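Local coordinates for nonsense-mediated mRNA decay protein 2 (Saccharomyces cerevisiae, PDB 4LUN), which takes part in nonsense-mediated decay of mRNAs containing premature stop codons and interacts with the helicase UPF1 through its C-terminus, beyond the N-terminal MIF4G region described here, at residues I288-R291 with F292-A296. Numbering follows the deposited sequence.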
loop_
_atom_site.group_PDB
_atom_site.type_symbol
_atom_site.label_atom_id
_atom_site.label_comp_id
_atom_site.label_asym_id
_atom_site.label_seq_id
_atom_site.Cartn_x
_atom_site.Cartn_y
_atom_site.Cartn_z
ATOM N N ILE A 288 -21.054 -7.142 -6.578
ATOM C CA ILE A 288 -20.320 -7.557 -5.386
ATOM C C ILE A 288 -19.825 -8.978 -5.593
ATOM O O ILE A 288 -18.683 -9.301 -5.265
ATOM C CB ILE A 288 -21.207 -7.527 -4.138
ATOM C CG1 ILE A 288 -21.898 -6.165 -4.014
ATOM C CG2 ILE A 288 -20.388 -7.824 -2.907
ATOM C CD1 ILE A 288 -22.908 -6.100 -2.882
ATOM N N PHE A 289 -20.697 -9.841 -6.112
ATOM C CA PHE A 289 -20.292 -11.218 -6.398
ATOM C C PHE A 289 -19.116 -11.233 -7.360
ATOM O O PHE A 289 -18.154 -11.975 -7.160
ATOM C CB PHE A 289 -21.447 -12.009 -7.010
ATOM C CG PHE A 289 -21.028 -13.344 -7.589
ATOM C CD1 PHE A 289 -20.606 -14.368 -6.765
ATOM C CD2 PHE A 289 -21.064 -13.570 -8.956
ATOM C CE1 PHE A 289 -20.218 -15.589 -7.289
ATOM C CE2 PHE A 289 -20.672 -14.803 -9.479
ATOM C CZ PHE A 289 -20.263 -15.805 -8.639
ATOM N N ILE A 290 -19.198 -10.422 -8.414
ATOM C CA ILE A 290 -18.125 -10.415 -9.405
ATOM C C ILE A 290 -16.794 -9.959 -8.786
ATOM O O ILE A 290 -15.742 -10.500 -9.118
ATOM C CB ILE A 290 -18.484 -9.567 -10.665
ATOM C CG1 ILE A 290 -19.649 -10.205 -11.432
ATOM C CG2 ILE A 290 -17.263 -9.380 -11.567
ATOM C CD1 ILE A 290 -19.453 -11.670 -11.758
ATOM N N ARG A 291 -16.830 -8.977 -7.887
ATOM C CA ARG A 291 -15.602 -8.563 -7.209
ATOM C C ARG A 291 -14.993 -9.712 -6.401
ATOM O O ARG A 291 -13.789 -9.970 -6.464
ATOM C CB ARG A 291 -15.858 -7.354 -6.298
ATOM C CG ARG A 291 -15.908 -6.029 -7.056
ATOM C CD ARG A 291 -15.805 -4.836 -6.109
ATOM N NE ARG A 291 -16.985 -4.709 -5.257
ATOM C CZ ARG A 291 -18.109 -4.100 -5.620
ATOM N NH1 ARG A 291 -18.217 -3.555 -6.826
ATOM N NH2 ARG A 291 -19.123 -4.024 -4.771
ATOM N N PHE A 292 -15.831 -10.420 -5.656
ATOM C CA PHE A 292 -15.334 -11.534 -4.856
ATOM C C PHE A 292 -14.845 -12.708 -5.694
ATOM O O PHE A 292 -13.838 -13.321 -5.359
ATOM C CB PHE A 292 -16.381 -11.977 -3.829
ATOM C CG PHE A 292 -16.341 -11.159 -2.581
ATOM C CD1 PHE A 292 -15.396 -11.447 -1.602
ATOM C CD2 PHE A 292 -17.190 -10.078 -2.407
ATOM C CE1 PHE A 292 -15.316 -10.673 -0.447
ATOM C CE2 PHE A 292 -17.116 -9.299 -1.255
ATOM C CZ PHE A 292 -16.179 -9.604 -0.272
ATOM N N LYS A 293 -15.553 -13.011 -6.775
ATOM C CA LYS A 293 -15.168 -14.133 -7.624
ATOM C C LYS A 293 -13.832 -13.858 -8.313
ATOM O O LYS A 293 -12.948 -14.718 -8.340
ATOM C CB LYS A 293 -16.249 -14.425 -8.677
ATOM C CG LYS A 293 -15.844 -15.553 -9.634
ATOM C CD LYS A 293 -17.009 -16.001 -10.499
ATOM C CE LYS A 293 -16.558 -17.059 -11.507
ATOM N NZ LYS A 293 -17.717 -17.526 -12.315
ATOM N N THR A 294 -13.694 -12.663 -8.873
ATOM C CA THR A 294 -12.463 -12.275 -9.562
ATOM C C THR A 294 -11.283 -12.377 -8.610
ATOM O O THR A 294 -10.223 -12.909 -8.955
ATOM C CB THR A 294 -12.557 -10.842 -10.081
ATOM O OG1 THR A 294 -13.646 -10.751 -11.004
ATOM C CG2 THR A 294 -11.273 -10.442 -10.786
ATOM N N SER A 295 -11.471 -11.875 -7.395
ATOM C CA SER A 295 -10.402 -11.916 -6.404
ATOM C C SER A 295 -10.132 -13.324 -5.878
ATOM O O SER A 295 -8.979 -13.703 -5.679
ATOM C CB SER A 295 -10.720 -10.974 -5.251
ATOM O OG SER A 295 -10.657 -9.635 -5.698
ATOM N N ALA A 296 -11.193 -14.093 -5.638
ATOM C CA ALA A 296 -11.056 -15.499 -5.260
ATOM C C ALA A 296 -10.189 -16.261 -6.267
ATOM O O ALA A 296 -9.312 -17.036 -5.884
ATOM C CB ALA A 296 -12.421 -16.147 -5.147
HETATM O O HOH W 1 -12.191 -7.885 -7.742
#
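Ile-290 O is gripped twice by Thr-294: the backbone N donates at 3.0 Å, with an N-H...O angle of 166°, and OG1 at 2.8 Å, and the two donors arrive from opposite faces of the carbonyl plane. With chi1 at -60°, OG1 lies beside its own backbone N, on the side of the carbonyl one turn earlier, which gives the threonine hydroxyl an acceptor within its own helix. Arg-291 O likewise has two donors, Ser-295 N at 3.1 Å and a water at 2.9 Å that also bonds Ser-295 OG, whose hydroxyl is further paired with Thr-201. The fully extended Lys-293 lays CD 3.8 Å from CZ of Phe-289, while its CB sits over one face of that ring, toward the rim; NZ continues to Leu-310 O. On the side that meets helix 231-271, Ile-288 CG2 touches Phe-292 CD2 at 3.9 Å, approaching the ring at its edge and in its plane. Leu-253 contacts both side chains, and Phe-195 meets Phe-292 edge-to-face. The near-straight i to i+4 bonds are those of a regular alpha-helix, here helix 277-303, packed on helix 231-271 in the all-helical, HEAT-repeat-like architecture of the Upf2 N-terminal region.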